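Concanavalin A-like lectin protein kinase family protein (Theobroma cacao, PDB 6CTH) probably transfers phosphate from ATP to protein substrates as the kinase domain of a lectin receptor-like kinase, here held with magnesium and an oxindole inhibitor. Local coordinates at residues Tyr116-His130 with Ser279-Ala291. Numbering follows the deposited sequence.
Sequences YRIVKDLASALLYLH and SIRQVIQVLNFEA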
loop_
_atom_site.group_PDB
_atom_site.type_symbol
_atom_site.label_atom_id
_atom_site.label_comp_id
_atom_site.label_asym_id
_atom_site.label_seq_id
_atom_site.Cartn_x
_atom_site.Cartn_y
_atom_site.Cartn_z
ATOM N N TYR A 116 -0.459 1.098 14.438
ATOM C CA TYR A 116 0.710 0.240 14.681
ATOM C C TYR A 116 0.348 -1.177 14.199
ATOM O O TYR A 116 1.187 -1.842 13.615
ATOM C CB TYR A 116 1.111 0.239 16.137
ATOM C CG TYR A 116 2.566 -0.129 16.413
ATOM C CD1 TYR A 116 3.602 0.670 15.962
ATOM C CD2 TYR A 116 2.896 -1.241 17.157
ATOM C CE1 TYR A 116 4.917 0.349 16.207
ATOM C CE2 TYR A 116 4.227 -1.591 17.414
ATOM C CZ TYR A 116 5.223 -0.790 16.927
ATOM O OH TYR A 116 6.526 -1.072 17.209
ATOM N N ARG A 117 -0.896 -1.586 14.415
ATOM C CA ARG A 117 -1.371 -2.885 13.951
ATOM C C ARG A 117 -1.361 -2.952 12.423
ATOM O O ARG A 117 -0.960 -3.948 11.839
ATOM C CB ARG A 117 -2.775 -3.155 14.482
ATOM C CG ARG A 117 -3.144 -4.626 14.537
ATOM C CD ARG A 117 -4.606 -4.837 14.186
ATOM N NE ARG A 117 -5.495 -4.365 15.239
ATOM C CZ ARG A 117 -6.649 -3.745 15.019
ATOM N NH1 ARG A 117 -7.395 -3.353 16.039
ATOM N NH2 ARG A 117 -7.054 -3.516 13.781
ATOM N N ILE A 118 -1.797 -1.872 11.781
ATOM C CA ILE A 118 -1.813 -1.791 10.337
ATOM C C ILE A 118 -0.406 -1.932 9.762
ATOM O O ILE A 118 -0.210 -2.623 8.766
ATOM C CB ILE A 118 -2.505 -0.488 9.845
ATOM C CG1 ILE A 118 -4.040 -0.583 10.066
ATOM C CG2 ILE A 118 -2.194 -0.212 8.375
ATOM C CD1 ILE A 118 -4.800 0.717 9.957
ATOM N N VAL A 119 0.578 -1.283 10.361
ATOM C CA VAL A 119 1.942 -1.374 9.859
ATOM C C VAL A 119 2.400 -2.834 9.986
ATOM O O VAL A 119 3.023 -3.360 9.063
ATOM C CB VAL A 119 2.895 -0.442 10.620
ATOM C CG1 VAL A 119 4.353 -0.718 10.266
ATOM C CG2 VAL A 119 2.537 0.992 10.322
ATOM N N LYS A 120 2.109 -3.464 11.114
ATOM C CA LYS A 120 2.492 -4.913 11.299
ATOM C C LYS A 120 1.783 -5.821 10.255
ATOM O O LYS A 120 2.396 -6.764 9.733
ATOM C CB LYS A 120 2.183 -5.358 12.718
ATOM C CG LYS A 120 3.134 -4.800 13.760
ATOM C CD LYS A 120 2.690 -5.228 15.136
ATOM C CE LYS A 120 3.676 -4.797 16.155
ATOM N NZ LYS A 120 3.186 -5.239 17.499
ATOM N N ASP A 121 0.530 -5.501 9.942
ATOM C CA ASP A 121 -0.276 -6.218 8.916
ATOM C C ASP A 121 0.383 -6.087 7.558
ATOM O O ASP A 121 0.565 -7.057 6.850
ATOM C CB ASP A 121 -1.726 -5.695 8.769
ATOM C CG ASP A 121 -2.676 -6.089 9.913
ATOM O OD1 ASP A 121 -2.342 -6.984 10.722
ATOM O OD2 ASP A 121 -3.799 -5.506 9.963
ATOM N N LEU A 122 0.761 -4.854 7.203
ATOM C CA LEU A 122 1.449 -4.608 5.949
ATOM C C LEU A 122 2.791 -5.342 5.929
ATOM O O LEU A 122 3.137 -5.929 4.879
ATOM C CB LEU A 122 1.647 -3.082 5.719
ATOM C CG LEU A 122 2.409 -2.714 4.456
ATOM C CD1 LEU A 122 1.702 -3.157 3.228
ATOM C CD2 LEU A 122 2.586 -1.189 4.467
ATOM N N ALA A 123 3.519 -5.355 7.051
ATOM C CA ALA A 123 4.826 -6.034 7.107
ATOM C C ALA A 123 4.656 -7.551 6.878
ATOM O O ALA A 123 5.424 -8.154 6.131
ATOM C CB ALA A 123 5.545 -5.773 8.403
ATOM N N SER A 124 3.611 -8.088 7.483
ATOM C CA SER A 124 3.237 -9.534 7.307
ATOM C C SER A 124 2.949 -9.851 5.862
ATOM O O SER A 124 3.406 -10.869 5.329
ATOM C CB SER A 124 2.067 -9.907 8.215
ATOM O OG SER A 124 2.539 -9.953 9.567
ATOM N N ALA A 125 2.179 -8.977 5.198
ATOM C CA ALA A 125 1.935 -9.146 3.761
ATOM C C ALA A 125 3.225 -9.194 2.951
ATOM O O ALA A 125 3.384 -10.034 2.088
ATOM C CB ALA A 125 1.015 -8.041 3.249
ATOM N N LEU A 126 4.109 -8.245 3.209
ATOM C CA LEU A 126 5.362 -8.155 2.496
ATOM C C LEU A 126 6.250 -9.373 2.743
ATOM O O LEU A 126 6.928 -9.832 1.854
ATOM C CB LEU A 126 6.080 -6.868 2.864
ATOM C CG LEU A 126 7.031 -6.313 1.821
ATOM C CD1 LEU A 126 6.453 -6.428 0.426
ATOM C CD2 LEU A 126 7.386 -4.869 2.136
ATOM N N LEU A 127 6.262 -9.853 3.973
ATOM C CA LEU A 127 7.063 -11.050 4.302
ATOM C C LEU A 127 6.575 -12.221 3.458
ATOM O O LEU A 127 7.359 -12.978 2.898
ATOM C CB LEU A 127 6.963 -11.386 5.772
ATOM C CG LEU A 127 7.744 -12.599 6.244
ATOM C CD1 LEU A 127 9.224 -12.423 6.040
ATOM C CD2 LEU A 127 7.448 -12.905 7.723
ATOM N N TYR A 128 5.270 -12.352 3.397
ATOM C CA TYR A 128 4.652 -13.424 2.586
ATOM C C TYR A 128 5.031 -13.282 1.110
ATOM O O TYR A 128 5.456 -14.238 0.430
ATOM C CB TYR A 128 3.171 -13.446 2.811
ATOM C CG TYR A 128 2.401 -14.413 1.900
ATOM C CD1 TYR A 128 2.343 -15.748 2.204
ATOM C CD2 TYR A 128 1.709 -13.978 0.768
ATOM C CE1 TYR A 128 1.646 -16.651 1.392
ATOM C CE2 TYR A 128 1.008 -14.855 -0.041
ATOM C CZ TYR A 128 0.956 -16.195 0.283
ATOM O OH TYR A 128 0.259 -17.026 -0.551
ATOM N N LEU A 129 4.924 -12.053 0.583
ATOM C CA LEU A 129 5.306 -11.815 -0.773
ATOM C C LEU A 129 6.763 -12.119 -1.059
ATOM O O LEU A 129 7.083 -12.782 -2.057
ATOM C CB LEU A 129 4.971 -10.344 -1.205
ATOM C CG LEU A 129 3.499 -9.932 -1.273
ATOM C CD1 LEU A 129 3.384 -8.462 -1.638
ATOM C CD2 LEU A 129 2.709 -10.813 -2.224
ATOM N N HIS A 130 7.653 -11.643 -0.220
ATOM C CA HIS A 130 9.087 -11.732 -0.511
ATOM C C HIS A 130 9.661 -13.109 -0.250
ATOM O O HIS A 130 10.613 -13.492 -0.944
ATOM C CB HIS A 130 9.891 -10.702 0.281
ATOM C CG HIS A 130 9.709 -9.296 -0.220
ATOM N ND1 HIS A 130 10.278 -8.194 0.415
ATOM C CD2 HIS A 130 8.987 -8.824 -1.258
ATOM C CE1 HIS A 130 9.934 -7.105 -0.256
ATOM N NE2 HIS A 130 9.152 -7.443 -1.272
ATOM N N SER A 279 15.827 -6.369 5.698
ATOM C CA SER A 279 14.830 -7.274 5.210
ATOM C C SER A 279 13.522 -7.043 5.952
ATOM O O SER A 279 13.489 -6.557 7.087
ATOM C CB SER A 279 15.238 -8.733 5.383
ATOM O OG SER A 279 15.286 -9.103 6.753
ATOM N N ILE A 280 12.402 -7.449 5.339
ATOM C CA ILE A 280 11.134 -7.239 6.013
ATOM C C ILE A 280 11.055 -8.120 7.296
ATOM O O ILE A 280 10.409 -7.741 8.257
ATOM C CB ILE A 280 9.921 -7.434 5.075
ATOM C CG1 ILE A 280 8.644 -6.894 5.716
ATOM C CG2 ILE A 280 9.791 -8.874 4.633
ATOM C CD1 ILE A 280 8.613 -5.405 5.849
ATOM N N ARG A 281 11.689 -9.279 7.302
ATOM C CA ARG A 281 11.721 -10.076 8.526
ATOM C C ARG A 281 12.425 -9.335 9.682
ATOM O O ARG A 281 11.948 -9.362 10.820
ATOM C CB ARG A 281 12.341 -11.453 8.267
ATOM C CG ARG A 281 12.204 -12.378 9.450
ATOM C CD ARG A 281 12.745 -13.777 9.163
ATOM N NE ARG A 281 12.227 -14.448 7.961
ATOM C CZ ARG A 281 11.142 -15.176 7.913
ATOM N NH1 ARG A 281 10.360 -15.238 8.952
ATOM N NH2 ARG A 281 10.815 -15.740 6.785
ATOM N N GLN A 282 13.503 -8.616 9.385
ATOM C CA GLN A 282 14.203 -7.825 10.407
ATOM C C GLN A 282 13.346 -6.700 10.909
ATOM O O GLN A 282 13.370 -6.381 12.095
ATOM C CB GLN A 282 15.514 -7.272 9.876
ATOM C CG GLN A 282 16.598 -8.314 9.610
ATOM C CD GLN A 282 17.807 -7.746 8.880
ATOM O OE1 GLN A 282 17.707 -6.953 7.932
ATOM N NE2 GLN A 282 18.987 -8.134 9.355
ATOM N N VAL A 283 12.591 -6.062 9.989
ATOM C CA VAL A 283 11.645 -5.030 10.356
ATOM C C VAL A 283 10.622 -5.544 11.348
ATOM O O VAL A 283 10.361 -4.895 12.348
ATOM C CB VAL A 283 10.904 -4.496 9.075
ATOM C CG1 VAL A 283 9.667 -3.682 9.423
ATOM C CG2 VAL A 283 11.877 -3.682 8.224
ATOM N N ILE A 284 10.053 -6.722 11.081
ATOM C CA ILE A 284 9.027 -7.253 11.958
ATOM C C ILE A 284 9.590 -7.535 13.360
ATOM O O ILE A 284 8.908 -7.228 14.355
ATOM C CB ILE A 284 8.360 -8.519 11.376
ATOM C CG1 ILE A 284 7.560 -8.161 10.128
ATOM C CG2 ILE A 284 7.460 -9.231 12.398
ATOM C CD1 ILE A 284 7.241 -9.320 9.214
ATOM N N GLN A 285 10.812 -8.059 13.422
ATOM C CA GLN A 285 11.489 -8.319 14.701
ATOM C C GLN A 285 11.620 -6.999 15.505
ATOM O O GLN A 285 11.329 -6.962 16.707
ATOM C CB GLN A 285 12.905 -8.922 14.485
ATOM C CG GLN A 285 13.014 -10.283 13.809
ATOM C CD GLN A 285 14.461 -10.567 13.245
ATOM O OE1 GLN A 285 14.655 -11.322 12.277
ATOM N NE2 GLN A 285 15.489 -9.945 13.882
ATOM N N VAL A 286 12.027 -5.911 14.837
ATOM C CA VAL A 286 12.206 -4.619 15.504
ATOM C C VAL A 286 10.877 -4.026 15.981
ATOM O O VAL A 286 10.793 -3.503 17.108
ATOM C CB VAL A 286 12.988 -3.637 14.630
ATOM C CG1 VAL A 286 13.051 -2.249 15.259
ATOM C CG2 VAL A 286 14.386 -4.172 14.384
ATOM N N LEU A 287 9.852 -4.056 15.117
ATOM C CA LEU A 287 8.513 -3.608 15.490
ATOM C C LEU A 287 7.928 -4.336 16.708
ATOM O O LEU A 287 7.139 -3.724 17.471
ATOM C CB LEU A 287 7.516 -3.758 14.295
ATOM C CG LEU A 287 7.796 -2.744 13.178
ATOM C CD1 LEU A 287 6.955 -3.091 11.973
ATOM C CD2 LEU A 287 7.637 -1.261 13.564
ATOM N N ASN A 288 8.292 -5.611 16.874
ATOM C CA ASN A 288 7.854 -6.418 18.025
ATOM C C ASN A 288 8.849 -6.413 19.168
ATOM O O ASN A 288 8.722 -7.229 20.093
ATOM C CB ASN A 288 7.565 -7.854 17.580
ATOM C CG ASN A 288 6.366 -7.931 16.678
ATOM O OD1 ASN A 288 6.486 -7.946 15.451
ATOM N ND2 ASN A 288 5.193 -7.882 17.270
ATOM N N PHE A 289 9.864 -5.557 19.098
ATOM C CA PHE A 289 10.836 -5.379 20.170
ATOM C C PHE A 289 11.544 -6.689 20.508
ATOM O O PHE A 289 11.894 -6.929 21.673
ATOM C CB PHE A 289 10.150 -4.773 21.398
ATOM C CG PHE A 289 9.496 -3.448 21.126
ATOM C CD1 PHE A 289 10.275 -2.303 20.962
ATOM C CD2 PHE A 289 8.109 -3.347 21.034
ATOM C CE1 PHE A 289 9.676 -1.070 20.697
ATOM C CE2 PHE A 289 7.504 -2.132 20.766
ATOM C CZ PHE A 289 8.287 -0.997 20.594
ATOM N N GLU A 290 11.771 -7.513 19.487
ATOM C CA GLU A 290 12.530 -8.747 19.593
ATOM C C GLU A 290 13.966 -8.565 19.090
ATOM O O GLU A 290 14.785 -9.502 19.177
ATOM C CB GLU A 290 11.814 -9.876 18.817
ATOM C CG GLU A 290 10.428 -10.211 19.352
ATOM C CD GLU A 290 9.699 -11.337 18.586
ATOM O OE1 GLU A 290 10.335 -12.303 18.097
ATOM O OE2 GLU A 290 8.459 -11.296 18.499
ATOM N N ALA A 291 14.295 -7.385 18.577
ATOM C CA ALA A 291 15.646 -7.081 18.099
ATOM C C ALA A 291 15.891 -5.608 18.226
ATOM O O ALA A 291 14.921 -4.847 18.276
ATOM C CB ALA A 291 15.848 -7.536 16.654
HETATM O O HOH W 1 5.266 -4.388 19.331
HETATM O O HOH W 2 12.335 -8.047 2.386
#
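Leu127 and Ile280 mark the closest backbone approach of two nearly antiparallel helices, whose axes pass 9.4 Å apart with their N-to-C directions at 153°. Ile280 is a knob in the hole formed by Ala123, Leu126, Leu127 and His130: its CG1 lies 3.5 Å from Ala123 O, while its CG2 presses on Leu127 CA. One turn on, Ile284 CG1 packs 3.6 Å from the CB of Ala123, whose methyl points at the other helix. Leu127 CD2 meets Ile284 CD1 at 3.9 Å, the two side chains crossing at about a right angle. In the C-lobe of the kinase fold, this joins the long central helix 112-132 to the last helix, 280-287, with Phe203 of helix 196-212 touching both Val119 and Val283. Near the end of helix 280-287, which Phe289 closes in a Schellman motif, Tyr116 has CG anti to its backbone N (chi1 -157°), swinging the ring across to Leu287. Its OH donates to Leu287 O (2.7 Å), in the carbonyl plane on a lone pair; a water held by Lys120 NZ donates to the same oxygen. At the helix start, a second water links Ile280 N to His130 ND1, whose NE2 bonds Asp199.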